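Local coordinates for GDSL-like Lipase/Acylhydrolase family protein (Neisseria meningitidis, PDB 4K7J) that hydrolyses O-acetyl esters of peptidoglycan as an SGNH-family esterase, probably through a serine-containing catalytic triad, at residues S62-D67 against V211-I216; N217-T222 against L245-N250; E251-N256 against T300-L305; D261-W266 against R313-Q318; I285-S290 against E307-Q312. All blocks are in the same frame, centred on the assembly; numbering follows the deposited sequence.

Interaction 1 (S62-D67 against V211-I216). With ACT (acetate ion), chain C.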
# COMPACT_ATOMS: atom_id res chain seq x y z
N SER A 62 -4.81 7.37 5.09
CA SER A 62 -4.90 6.80 6.42
C SER A 62 -5.71 5.51 6.43
O SER A 62 -5.48 4.64 7.27
CB SER A 62 -5.47 7.79 7.44
OG SER A 62 -6.87 7.76 7.39
N HIS A 63 -6.62 5.37 5.48
CA HIS A 63 -7.41 4.13 5.40
C HIS A 63 -6.44 2.97 5.19
O HIS A 63 -6.62 1.88 5.75
CB HIS A 63 -8.43 4.17 4.25
CG HIS A 63 -9.36 5.35 4.29
ND1 HIS A 63 -10.16 5.65 5.37
CD2 HIS A 63 -9.64 6.29 3.35
CE1 HIS A 63 -10.88 6.73 5.10
NE2 HIS A 63 -10.59 7.13 3.88
N THR A 64 -5.41 3.21 4.38
CA THR A 64 -4.39 2.21 4.09
C THR A 64 -3.38 2.12 5.25
O THR A 64 -2.97 1.02 5.65
CB THR A 64 -3.65 2.54 2.77
OG1 THR A 64 -4.58 2.48 1.68
CG2 THR A 64 -2.49 1.55 2.50
N ALA A 65 -3.00 3.28 5.77
CA ALA A 65 -1.96 3.36 6.79
C ALA A 65 -2.30 2.67 8.12
O ALA A 65 -1.40 2.33 8.90
CB ALA A 65 -1.54 4.84 7.02
N GLY A 66 -3.59 2.46 8.38
CA GLY A 66 -4.01 1.79 9.60
C GLY A 66 -3.88 0.28 9.50
O GLY A 66 -3.91 -0.43 10.51
N ASP A 67 -3.73 -0.21 8.27
CA ASP A 67 -3.60 -1.63 7.96
C ASP A 67 -4.85 -2.47 8.28
O ASP A 67 -4.83 -3.67 8.08
CB ASP A 67 -2.34 -2.27 8.60
CG ASP A 67 -1.76 -3.40 7.75
OD1 ASP A 67 -2.01 -3.42 6.52
OD2 ASP A 67 -1.06 -4.27 8.31
N VAL A 211 0.38 -8.93 0.41
CA VAL A 211 -0.31 -7.65 0.35
C VAL A 211 0.48 -6.63 1.17
O VAL A 211 0.62 -6.77 2.38
CB VAL A 211 -1.75 -7.74 0.86
CG1 VAL A 211 -2.38 -6.35 0.88
CG2 VAL A 211 -2.58 -8.70 -0.01
N SER A 212 1.04 -5.64 0.49
CA SER A 212 1.87 -4.63 1.13
C SER A 212 1.10 -3.33 1.24
O SER A 212 0.43 -2.93 0.29
CB SER A 212 3.15 -4.41 0.30
OG SER A 212 3.98 -5.57 0.28
N ALA A 213 1.19 -2.66 2.39
CA ALA A 213 0.46 -1.41 2.61
C ALA A 213 1.41 -0.23 2.68
O ALA A 213 2.24 -0.18 3.58
CB ALA A 213 -0.36 -1.51 3.90
N MET A 214 1.30 0.69 1.74
CA MET A 214 2.10 1.91 1.75
C MET A 214 1.19 3.10 1.93
O MET A 214 0.89 3.82 0.97
CB MET A 214 2.88 2.09 0.44
CG MET A 214 3.98 1.11 0.21
SD MET A 214 5.10 1.63 -1.11
CE MET A 214 6.39 0.44 -0.82
N GLY A 215 0.74 3.31 3.16
CA GLY A 215 -0.14 4.42 3.48
C GLY A 215 0.54 5.54 4.23
O GLY A 215 1.51 5.33 4.95
N ILE A 216 0.02 6.75 4.04
CA ILE A 216 0.48 7.93 4.75
C ILE A 216 -0.74 8.72 5.22
O ILE A 216 -1.53 9.16 4.38
CB ILE A 216 1.28 8.87 3.84
CG1 ILE A 216 2.60 8.23 3.39
CG2 ILE A 216 1.56 10.18 4.57
CD1 ILE A 216 3.70 8.30 4.45
C ACT C . -7.07 10.34 6.03
O ACT C . -7.08 10.90 7.17
OXT ACT C . -5.96 10.19 5.46
CH3 ACT C . -8.33 9.84 5.40
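Asp67 OD2 is gripped twice, by a salt bridge from Arg74 NH2 and a hydrogen bond from Ala100 N, while OD1 pairs with Thr70 OG1 and lies against strand 208-215, 3.6 Å from Ala213 CB. Beyond this anchored end, the turn of helix from Ser62 lies close against the strand, and the CA atoms of Ala65 and Gly215 come within 3.9 Å because Gly215 has no side chain to hold them apart. Ala65 CB presses on the strand backbone, 3.5 Å from Gly215 C. Thr64 sets OG1 anti to its carbonyl carbon (chi1 -64°), where it bonds Gln58 NE2; the methyl CG2 reaches the strand instead, 3.7 Å from Gly215 N and 4.0 Å from Ala213 CB. Ser62 belongs to the Gly-Asp-Ser-His sequence that matches the GDSL motif of SGNH esterases, whose serine is the nucleophile; it follows strand 53-60, and the helix it begins packs on the edge strand 208-215 of the alpha/beta sheet. An acetate ion, probably from the crystallisation liquor, sits at this helix start: Ser62 N donates to its OXT at 3.1 Å. Ser62 OG stands 2.9 Å from the acetate carbon C, almost straight above the plane of the carboxylate. The acetate CH3 lies over one face of the His63 ring, offset toward the rim, 3.8 Å from NE2.

Interaction 2 (N217-T222 against L245-N250). With ACT (acetate ion), chain C.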
# COMPACT_ATOMS: atom_id res chain seq x y z
N ASN A 217 -0.91 8.88 6.53
CA ASN A 217 -2.05 9.62 7.07
C ASN A 217 -2.20 10.98 6.40
O ASN A 217 -1.24 11.76 6.34
CB ASN A 217 -1.90 9.80 8.58
CG ASN A 217 -2.15 8.52 9.36
OD1 ASN A 217 -2.67 7.55 8.83
ND2 ASN A 217 -1.79 8.52 10.63
N GLY A 218 -3.39 11.27 5.87
CA GLY A 218 -3.65 12.56 5.26
C GLY A 218 -3.22 12.75 3.80
O GLY A 218 -3.50 13.79 3.20
N ALA A 219 -2.56 11.75 3.22
CA ALA A 219 -1.93 11.92 1.91
C ALA A 219 -2.90 11.99 0.73
O ALA A 219 -4.02 11.47 0.79
CB ALA A 219 -0.90 10.83 1.67
N GLN A 220 -2.44 12.63 -0.34
CA GLN A 220 -3.14 12.69 -1.62
C GLN A 220 -2.21 12.11 -2.68
O GLN A 220 -0.99 12.12 -2.49
CB GLN A 220 -3.47 14.13 -1.96
CG GLN A 220 -4.43 14.79 -0.96
CD GLN A 220 -4.64 16.25 -1.29
OE1 GLN A 220 -4.82 16.61 -2.47
NE2 GLN A 220 -4.58 17.10 -0.27
N LEU A 221 -2.76 11.61 -3.79
CA LEU A 221 -1.93 10.95 -4.80
C LEU A 221 -0.87 11.86 -5.39
O LEU A 221 0.25 11.42 -5.64
CB LEU A 221 -2.78 10.36 -5.94
CG LEU A 221 -1.96 9.81 -7.11
CD1 LEU A 221 -1.13 8.61 -6.68
CD2 LEU A 221 -2.82 9.45 -8.29
N THR A 222 -1.22 13.13 -5.61
CA THR A 222 -0.28 14.08 -6.20
C THR A 222 0.91 14.32 -5.29
O THR A 222 1.96 14.80 -5.74
CB THR A 222 -0.94 15.44 -6.53
OG1 THR A 222 -1.49 16.02 -5.33
CG2 THR A 222 -2.04 15.25 -7.56
N LEU A 245 -4.30 1.86 -5.87
CA LEU A 245 -4.22 3.26 -5.45
C LEU A 245 -5.49 3.60 -4.68
O LEU A 245 -6.60 3.51 -5.21
CB LEU A 245 -4.09 4.18 -6.66
CG LEU A 245 -2.87 3.94 -7.56
CD1 LEU A 245 -3.01 4.75 -8.85
CD2 LEU A 245 -1.57 4.29 -6.84
N SER A 246 -5.33 3.97 -3.42
CA SER A 246 -6.49 4.27 -2.58
C SER A 246 -6.37 5.67 -1.97
O SER A 246 -5.86 5.83 -0.86
CB SER A 246 -6.67 3.19 -1.49
OG SER A 246 -7.77 3.48 -0.64
N TYR A 247 -6.82 6.68 -2.71
CA TYR A 247 -6.80 8.05 -2.24
C TYR A 247 -8.18 8.65 -2.50
O TYR A 247 -9.09 7.94 -2.89
CB TYR A 247 -5.74 8.87 -2.98
CG TYR A 247 -4.29 8.45 -2.74
CD1 TYR A 247 -3.56 8.98 -1.69
CD2 TYR A 247 -3.64 7.58 -3.61
CE1 TYR A 247 -2.23 8.63 -1.48
CE2 TYR A 247 -2.32 7.22 -3.42
CZ TYR A 247 -1.61 7.75 -2.35
OH TYR A 247 -0.30 7.39 -2.16
N GLY A 248 -8.33 9.95 -2.27
CA GLY A 248 -9.59 10.59 -2.63
C GLY A 248 -10.22 11.32 -1.47
O GLY A 248 -10.77 12.40 -1.64
N THR A 249 -10.13 10.73 -0.29
CA THR A 249 -10.73 11.32 0.91
C THR A 249 -10.14 12.68 1.24
O THR A 249 -10.87 13.63 1.50
CB THR A 249 -10.59 10.38 2.11
OG1 THR A 249 -11.31 9.17 1.84
CG2 THR A 249 -11.14 11.02 3.37
N ASN A 250 -8.82 12.80 1.22
CA ASN A 250 -8.19 14.08 1.52
C ASN A 250 -8.32 15.10 0.39
O ASN A 250 -8.55 16.28 0.65
CB ASN A 250 -6.73 13.87 1.93
CG ASN A 250 -6.62 13.00 3.19
OD1 ASN A 250 -7.06 13.40 4.25
ND2 ASN A 250 -6.04 11.81 3.05
C ACT C . -7.07 10.34 6.03
O ACT C . -7.08 10.90 7.17
OXT ACT C . -5.96 10.19 5.46
CH3 ACT C . -8.33 9.84 5.40
O HOH W 1 -6.75 10.78 0.17
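Asn250 points its amide at the loop 217-222, where ND2 reaches the backbone of Gly218 and Ala219. This is consistent with the oxyanion hole of SGNH esterases, in which the N-H of the serine, the N-H of a glycine and an asparagine amide converge on one oxygen. Here an acetate OXT occupies that place, receiving Gly218 N at 2.8 Å and Asn250 ND2 at 2.9 Å, the latter almost straight at 172°, together with Ser62 N; His351 NE2 also bonds the acetate. ND2 also donates to Ala219 O at 3.1 Å, from above the carbonyl plane and bent to 147°; with two partners the amide rotation is well defined. Across it runs the Gln220 chain at an oblique angle, amide planes 27° apart, with CG 3.8 Å from Asn250 CB. Tyr247 and Leu221 meet at about a right angle. Leu221 CB sits over the ring face, a CH-pi contact 4.1 Å from the centroid, and the backbone N of Leu221 lies above the same ring near CD1, its N-H taken by Glu251 OE2. Ala219 O approaches the ring edge in its plane, 3.5 Å from CD1. The tyrosine OH is hydrogen-bonded to Trp224 NE1. A water joins the loop to the turn at the strand end: it donates to Ala219 O and accepts from Gly248 N and from Asn250 N at 3.1 Å.

Interaction 3 (E251-N256 against T300-L305)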
# COMPACT_ATOMS: atom_id res chain seq x y z
N GLU A 251 -8.17 14.64 -0.86
CA GLU A 251 -8.40 15.52 -2.00
C GLU A 251 -9.79 16.15 -1.84
O GLU A 251 -9.97 17.35 -2.05
CB GLU A 251 -8.34 14.74 -3.33
CG GLU A 251 -6.95 14.29 -3.77
CD GLU A 251 -6.53 12.94 -3.19
OE1 GLU A 251 -7.10 12.56 -2.15
OE2 GLU A 251 -5.63 12.27 -3.77
N ALA A 252 -10.76 15.34 -1.42
CA ALA A 252 -12.15 15.79 -1.28
C ALA A 252 -12.32 16.92 -0.27
O ALA A 252 -13.27 17.69 -0.37
CB ALA A 252 -13.05 14.64 -0.90
N PHE A 253 -11.42 17.02 0.70
CA PHE A 253 -11.56 18.06 1.73
C PHE A 253 -10.84 19.35 1.37
O PHE A 253 -10.85 20.31 2.15
CB PHE A 253 -11.13 17.55 3.11
CG PHE A 253 -12.20 16.77 3.80
CD1 PHE A 253 -13.17 17.42 4.55
CD2 PHE A 253 -12.28 15.40 3.66
CE1 PHE A 253 -14.17 16.71 5.18
CE2 PHE A 253 -13.27 14.68 4.29
CZ PHE A 253 -14.23 15.34 5.05
N ASN A 254 -10.22 19.37 0.19
CA ASN A 254 -9.64 20.61 -0.33
C ASN A 254 -10.71 21.36 -1.12
O ASN A 254 -10.96 21.06 -2.28
CB ASN A 254 -8.43 20.31 -1.23
CG ASN A 254 -7.75 21.58 -1.74
OD1 ASN A 254 -8.26 22.69 -1.56
ND2 ASN A 254 -6.61 21.41 -2.41
N ASN A 255 -11.34 22.35 -0.48
CA ASN A 255 -12.41 23.10 -1.14
C ASN A 255 -11.94 23.76 -2.45
O ASN A 255 -12.74 24.01 -3.35
CB ASN A 255 -12.99 24.17 -0.19
CG ASN A 255 -13.75 23.58 1.00
OD1 ASN A 255 -14.21 22.43 0.97
ND2 ASN A 255 -13.89 24.38 2.05
N ASN A 256 -10.65 24.01 -2.58
CA ASN A 256 -10.14 24.73 -3.73
C ASN A 256 -9.39 23.87 -4.74
O ASN A 256 -8.67 24.38 -5.59
CB ASN A 256 -9.28 25.92 -3.27
CG ASN A 256 -9.97 26.75 -2.19
OD1 ASN A 256 -9.37 27.09 -1.16
ND2 ASN A 256 -11.23 27.07 -2.41
N THR A 300 -23.49 16.07 6.15
CA THR A 300 -23.25 16.80 4.92
C THR A 300 -21.94 16.37 4.25
O THR A 300 -20.89 16.29 4.90
CB THR A 300 -23.20 18.32 5.18
OG1 THR A 300 -24.43 18.72 5.80
CG2 THR A 300 -23.04 19.07 3.88
N ARG A 301 -22.01 16.10 2.95
CA ARG A 301 -20.83 15.70 2.19
C ARG A 301 -19.95 16.92 1.98
O ARG A 301 -20.45 18.03 1.85
CB ARG A 301 -21.26 15.12 0.84
CG ARG A 301 -21.87 13.72 0.94
CD ARG A 301 -22.69 13.35 -0.29
NE ARG A 301 -21.88 13.28 -1.50
CZ ARG A 301 -21.15 12.22 -1.85
NH1 ARG A 301 -21.13 11.14 -1.07
NH2 ARG A 301 -20.44 12.24 -2.97
N PRO A 302 -18.62 16.72 1.97
CA PRO A 302 -17.77 17.85 1.58
C PRO A 302 -18.12 18.27 0.17
O PRO A 302 -18.48 17.43 -0.66
CB PRO A 302 -16.35 17.26 1.63
CG PRO A 302 -16.47 16.01 2.44
CD PRO A 302 -17.84 15.49 2.17
N VAL A 303 -17.99 19.57 -0.10
CA VAL A 303 -18.40 20.17 -1.36
C VAL A 303 -17.69 19.59 -2.60
O VAL A 303 -18.26 19.58 -3.69
CB VAL A 303 -18.22 21.71 -1.29
CG1 VAL A 303 -18.61 22.39 -2.60
CG2 VAL A 303 -19.04 22.27 -0.14
N ARG A 304 -16.47 19.10 -2.44
CA ARG A 304 -15.73 18.60 -3.61
C ARG A 304 -15.68 17.07 -3.72
O ARG A 304 -15.00 16.54 -4.60
CB ARG A 304 -14.31 19.18 -3.64
CG ARG A 304 -14.24 20.68 -3.37
CD ARG A 304 -15.20 21.46 -4.29
NE ARG A 304 -14.94 21.18 -5.70
CZ ARG A 304 -13.95 21.73 -6.40
NH1 ARG A 304 -13.14 22.59 -5.82
NH2 ARG A 304 -13.78 21.41 -7.68
N LEU A 305 -16.37 16.37 -2.82
CA LEU A 305 -16.26 14.92 -2.77
C LEU A 305 -16.77 14.26 -4.04
O LEU A 305 -16.10 13.40 -4.61
CB LEU A 305 -17.01 14.35 -1.56
CG LEU A 305 -17.06 12.82 -1.47
CD1 LEU A 305 -15.63 12.23 -1.42
CD2 LEU A 305 -17.87 12.39 -0.26
O HOH W 2 -14.85 20.04 -0.16
O HOH W 3 -16.97 21.14 2.21
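The Phe253 ring carries Pro302 CG on one face, offset toward the rim and 3.5 Å from CZ, a CH-pi contact 3.8 Å from the ring centroid; the Arg304 guanidinium meets Asn255 O at its edge, in its own plane. In the GDSL-like esterase domain this joins the loops that follow strands 242-246 and 281-286: Phe253 and Asn255 lie just after the short helix 249-252, whereas Pro302 and Arg304 belong to a type I beta turn, Pro302 to Leu305, that leads into helix 305-318. Arg304 NH1 donates to Asn255 O at 2.9 Å, from above that carbonyl's plane. Arg304 CG lies 3.5 Å from Asn254 O, and bends at chi2 (-52°) and chi3 (-56°) then turn CD and NE. Its head is shared, since NH1 also bonds Ile257 O and NH2 forms a salt bridge with Glu307. Asn254 OD1 accepts from Asn256 N, an Asx turn that shapes the loop where the arginine grips it. Nearer the helix, Ala252 CB packs 3.6 Å from Leu305 CD1. One water donates to Ala252 O and to Asn255 OD1 and accepts from Arg304 N at 3.0 Å; a second accepts from Val303 N at 3.0 Å.

Interaction 4 (D261-W266 against R313-Q318)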
# COMPACT_ATOMS: atom_id res chain seq x y z
N ASP A 261 -6.73 19.97 -13.30
CA ASP A 261 -5.30 19.78 -13.08
C ASP A 261 -5.03 18.45 -12.38
O ASP A 261 -4.14 17.69 -12.79
CB ASP A 261 -4.68 20.91 -12.27
CG ASP A 261 -3.16 20.82 -12.23
OD1 ASP A 261 -2.56 20.77 -13.33
OD2 ASP A 261 -2.57 20.77 -11.13
N THR A 262 -5.81 18.16 -11.34
CA THR A 262 -5.64 16.94 -10.57
C THR A 262 -5.80 15.72 -11.47
O THR A 262 -4.98 14.80 -11.43
CB THR A 262 -6.65 16.86 -9.41
OG1 THR A 262 -6.53 18.04 -8.60
CG2 THR A 262 -6.39 15.61 -8.55
N GLU A 263 -6.84 15.74 -12.30
CA GLU A 263 -7.10 14.65 -13.26
C GLU A 263 -5.90 14.38 -14.16
O GLU A 263 -5.55 13.22 -14.41
CB GLU A 263 -8.34 14.98 -14.10
CG GLU A 263 -8.74 13.91 -15.11
CD GLU A 263 -10.20 14.04 -15.57
OE1 GLU A 263 -10.94 14.87 -14.99
OE2 GLU A 263 -10.61 13.33 -16.50
N GLN A 264 -5.26 15.43 -14.67
CA GLN A 264 -4.10 15.26 -15.53
C GLN A 264 -2.93 14.63 -14.77
O GLN A 264 -2.20 13.79 -15.30
CB GLN A 264 -3.66 16.59 -16.16
CG GLN A 264 -2.70 16.40 -17.34
CD GLN A 264 -2.26 17.72 -17.95
OE1 GLN A 264 -2.09 18.72 -17.25
NE2 GLN A 264 -2.06 17.72 -19.27
N LYS A 265 -2.76 15.04 -13.51
CA LYS A 265 -1.70 14.47 -12.68
C LYS A 265 -1.96 13.01 -12.40
O LYS A 265 -1.05 12.18 -12.45
CB LYS A 265 -1.52 15.26 -11.39
CG LYS A 265 -0.82 16.58 -11.64
CD LYS A 265 -0.62 17.39 -10.38
CE LYS A 265 0.11 18.69 -10.69
NZ LYS A 265 0.47 19.43 -9.44
N TRP A 266 -3.22 12.68 -12.13
CA TRP A 266 -3.59 11.29 -11.90
C TRP A 266 -3.32 10.43 -13.14
O TRP A 266 -2.71 9.36 -13.04
CB TRP A 266 -5.07 11.19 -11.49
CG TRP A 266 -5.29 11.37 -10.01
CD1 TRP A 266 -5.01 12.48 -9.26
CD2 TRP A 266 -5.86 10.41 -9.12
NE1 TRP A 266 -5.36 12.26 -7.95
CE2 TRP A 266 -5.88 10.99 -7.83
CE3 TRP A 266 -6.33 9.10 -9.27
CZ2 TRP A 266 -6.37 10.31 -6.71
CZ3 TRP A 266 -6.82 8.43 -8.15
CH2 TRP A 266 -6.83 9.04 -6.90
N ARG A 313 -13.02 7.81 -11.33
CA ARG A 313 -13.55 6.86 -12.29
C ARG A 313 -13.15 7.19 -13.74
O ARG A 313 -12.79 6.29 -14.49
CB ARG A 313 -15.07 6.72 -12.16
CG ARG A 313 -15.62 5.60 -13.01
CD ARG A 313 -17.12 5.69 -13.17
NE ARG A 313 -17.81 5.23 -11.98
CZ ARG A 313 -18.06 3.95 -11.71
NH1 ARG A 313 -17.66 3.00 -12.54
NH2 ARG A 313 -18.70 3.62 -10.60
N ARG A 314 -13.17 8.46 -14.12
CA ARG A 314 -12.68 8.85 -15.44
C ARG A 314 -11.22 8.46 -15.65
O ARG A 314 -10.84 7.98 -16.72
CB ARG A 314 -12.81 10.36 -15.65
CG ARG A 314 -14.21 10.87 -15.87
CD ARG A 314 -14.19 12.30 -16.45
NE ARG A 314 -13.58 13.29 -15.57
CZ ARG A 314 -14.20 13.84 -14.54
NH1 ARG A 314 -15.44 13.49 -14.25
NH2 ARG A 314 -13.59 14.75 -13.79
N VAL A 315 -10.39 8.66 -14.63
CA VAL A 315 -8.98 8.27 -14.71
C VAL A 315 -8.83 6.77 -14.93
O VAL A 315 -8.05 6.33 -15.79
CB VAL A 315 -8.20 8.68 -13.44
CG1 VAL A 315 -6.82 8.01 -13.42
CG2 VAL A 315 -8.06 10.20 -13.37
N ALA A 316 -9.60 5.99 -14.17
CA ALA A 316 -9.64 4.53 -14.34
C ALA A 316 -9.95 4.12 -15.78
O ALA A 316 -9.27 3.24 -16.36
CB ALA A 316 -10.68 3.93 -13.40
N ARG A 317 -10.96 4.74 -16.37
CA ARG A 317 -11.40 4.36 -17.72
C ARG A 317 -10.39 4.78 -18.76
O ARG A 317 -10.03 4.00 -19.64
CB ARG A 317 -12.77 4.98 -18.04
CG ARG A 317 -13.27 4.57 -19.42
CD ARG A 317 -14.71 5.00 -19.65
NE ARG A 317 -15.13 4.75 -21.03
CZ ARG A 317 -16.31 5.12 -21.51
NH1 ARG A 317 -17.19 5.73 -20.72
NH2 ARG A 317 -16.62 4.88 -22.78
N GLN A 318 -9.92 6.02 -18.66
CA GLN A 318 -8.95 6.52 -19.62
C GLN A 318 -7.61 5.81 -19.47
O GLN A 318 -6.92 5.58 -20.45
CB GLN A 318 -8.82 8.05 -19.53
CG GLN A 318 -10.00 8.76 -20.21
CD GLN A 318 -10.13 10.23 -19.85
OE1 GLN A 318 -9.14 10.91 -19.58
NE2 GLN A 318 -11.36 10.73 -19.85
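Helix segments 261-266 and 313-318 run side by side in the same general direction, their axes 9.9 Å apart at closest approach and crossing at -36°, with Trp266 and Val315 nearest by CA. Glu263 extends from its helix with CG anti to the backbone N (chi1 -178°) and meets Arg314 at about a right angle. The arginine takes hold side-on: NH2 donates to Glu263 OE1 at 2.9 Å, and NE to OE2 at 3.1 Å. Both oxygens are met on their syn sides, somewhat out of the carboxylate plane, because the two flat groups are turned 36° apart; both nonetheless lie close to the guanidinium plane. A weak third bond runs from NE to OE1. This salt bridge lies toward the outside of the pair, and on the inner side Val315 CG2 packs 3.7 Å from Trp266 CB. The same methyl is 4.2 Å from Glu263 CG, the two chains passing alongside in opposite senses. Met311, one turn before Val315, adds its side chain to the contact with Glu263 and Trp266. Such side-by-side helices are typical of an alpha/beta fold, where neighbouring crossover helices pack together beside a largely parallel sheet.

Interaction 5 (I285-S290 against E307-Q312)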
# COMPACT_ATOMS: atom_id res chain seq x y z
N ILE A 285 -9.20 2.68 -6.19
CA ILE A 285 -10.26 2.63 -5.20
C ILE A 285 -10.92 4.00 -5.07
O ILE A 285 -10.33 4.93 -4.53
CB ILE A 285 -9.73 2.16 -3.84
CG1 ILE A 285 -9.30 0.69 -3.94
CG2 ILE A 285 -10.82 2.31 -2.77
CD1 ILE A 285 -9.06 0.04 -2.60
N GLY A 286 -12.14 4.13 -5.60
CA GLY A 286 -12.87 5.38 -5.49
C GLY A 286 -13.10 5.71 -4.03
O GLY A 286 -13.33 4.81 -3.22
N ALA A 287 -13.03 6.99 -3.69
CA ALA A 287 -13.17 7.41 -2.30
C ALA A 287 -14.50 6.94 -1.69
O ALA A 287 -15.54 6.94 -2.37
CB ALA A 287 -13.04 8.91 -2.20
N PRO A 288 -14.48 6.54 -0.40
CA PRO A 288 -15.73 6.23 0.30
C PRO A 288 -16.50 7.51 0.54
O PRO A 288 -15.94 8.59 0.38
CB PRO A 288 -15.24 5.68 1.65
CG PRO A 288 -13.89 6.31 1.86
CD PRO A 288 -13.29 6.39 0.47
N GLU A 289 -17.77 7.41 0.92
CA GLU A 289 -18.47 8.61 1.35
C GLU A 289 -17.83 9.10 2.64
O GLU A 289 -17.54 8.31 3.54
CB GLU A 289 -19.97 8.37 1.56
CG GLU A 289 -20.69 9.64 2.04
CD GLU A 289 -22.22 9.53 2.03
OE1 GLU A 289 -22.78 8.80 2.87
OE2 GLU A 289 -22.85 10.19 1.18
N SER A 290 -17.59 10.40 2.71
CA SER A 290 -17.16 11.07 3.93
C SER A 290 -18.20 12.13 4.22
O SER A 290 -18.96 12.52 3.33
CB SER A 290 -15.80 11.75 3.74
OG SER A 290 -14.78 10.79 3.54
N GLU A 307 -17.13 15.47 -7.07
CA GLU A 307 -16.26 15.74 -8.22
C GLU A 307 -14.99 14.90 -8.19
O GLU A 307 -14.51 14.41 -9.23
CB GLU A 307 -15.91 17.21 -8.28
CG GLU A 307 -17.09 18.13 -8.53
CD GLU A 307 -16.79 19.52 -8.05
OE1 GLU A 307 -16.07 20.25 -8.76
OE2 GLU A 307 -17.25 19.86 -6.94
N VAL A 308 -14.43 14.72 -6.99
CA VAL A 308 -13.24 13.88 -6.83
C VAL A 308 -13.52 12.42 -7.17
O VAL A 308 -12.77 11.80 -7.92
CB VAL A 308 -12.65 13.99 -5.40
CG1 VAL A 308 -11.60 12.90 -5.14
CG2 VAL A 308 -12.07 15.37 -5.19
N GLN A 309 -14.61 11.86 -6.63
CA GLN A 309 -14.98 10.47 -6.93
C GLN A 309 -15.20 10.25 -8.43
O GLN A 309 -14.86 9.19 -8.98
CB GLN A 309 -16.24 10.06 -6.16
CG GLN A 309 -16.05 9.95 -4.65
CD GLN A 309 -17.38 9.86 -3.92
OE1 GLN A 309 -18.35 10.52 -4.30
NE2 GLN A 309 -17.43 9.02 -2.90
N GLN A 310 -15.76 11.25 -9.10
CA GLN A 310 -16.05 11.13 -10.53
C GLN A 310 -14.77 11.22 -11.34
O GLN A 310 -14.60 10.52 -12.34
CB GLN A 310 -17.04 12.20 -10.98
CG GLN A 310 -18.45 11.94 -10.49
CD GLN A 310 -19.46 12.93 -11.02
OE1 GLN A 310 -19.12 13.84 -11.79
NE2 GLN A 310 -20.71 12.76 -10.62
N MET A 311 -13.86 12.10 -10.91
CA MET A 311 -12.57 12.20 -11.54
C MET A 311 -11.86 10.85 -11.48
O MET A 311 -11.29 10.40 -12.47
CB MET A 311 -11.70 13.26 -10.87
CG MET A 311 -10.28 13.26 -11.40
SD MET A 311 -9.15 14.04 -10.25
CE MET A 311 -9.05 12.74 -9.02
N GLN A 312 -11.92 10.21 -10.31
CA GLN A 312 -11.24 8.93 -10.12
C GLN A 312 -11.71 7.88 -11.12
O GLN A 312 -10.89 7.13 -11.67
CB GLN A 312 -11.44 8.40 -8.70
CG GLN A 312 -10.78 9.25 -7.63
CD GLN A 312 -11.00 8.69 -6.23
OE1 GLN A 312 -12.10 8.72 -5.71
NE2 GLN A 312 -9.94 8.15 -5.64
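Gln312 reaches from helix 305-318 to the end of strand 281-286, where its amide meets Gly286 and Ala287. From CB the chain sets CG beside the backbone N (chi1 -66°), and CD follows anti at chi2, carrying the amide away from the helix. CD comes 3.9 Å from Gly286 CA. OE1 then does most of the touching: it accepts from Ala287 N at 2.8 Å, with an N-H...O angle of 164°, the donor tilted moderately from the carbonyl plane. The same oxygen lies 3.4 Å from Gly286 CA and 3.6 Å from Ala287 CB, so it is tucked against the backbone of Gly286 and Ala287. NE2, the other branch of the tip, bonds Tyr247 O, just past the end of the neighbouring strand 242-246; one buried amide thus spans the ends of two adjacent strands. Three residues earlier on the same helix, Gln309 takes the other polar backbone atom of Ala287. Its CG rests 4.0 Å from Ala287 CB, and NE2 donates to Ala287 O at 2.9 Å, approaching from well above the plane of that carbonyl. Gln309 NE2 also bonds Gln327 OE1, and its OE1 accepts from Arg301 NH2, which fixes the orientation of the amide. The backbone N and O of Ala287 are therefore each held by a glutamine from one helix. The contact lies within the beta-alpha-beta unit of strand 281-286, helix 305-318 and strand 322-325, where the crossover helix packs against the C-terminal end of the first strand.

From the N terminus, interaction 1 closes the longest loop, bringing the helix start at 62-67 back to strand 208-215 across 143 residues that include the mostly beta N-terminal family region. Interaction 2 follows in series, closing a short loop from the segment after strand 208-215, through helix 231-236, to the end of strand 242-246; the two share the acetate and are joined by His63 and Thr249. The remaining contacts interlock. Interaction 3 opens at 251-256 and crosses both interaction 4 and interaction 5, while interaction 5 nests inside the loop closed by interaction 4. Helix 305-318 is used by both 4 and 5, tying helix 259-276 and strand 281-286 together. An Arg301-Glu289 salt bridge links interactions 3 and 5.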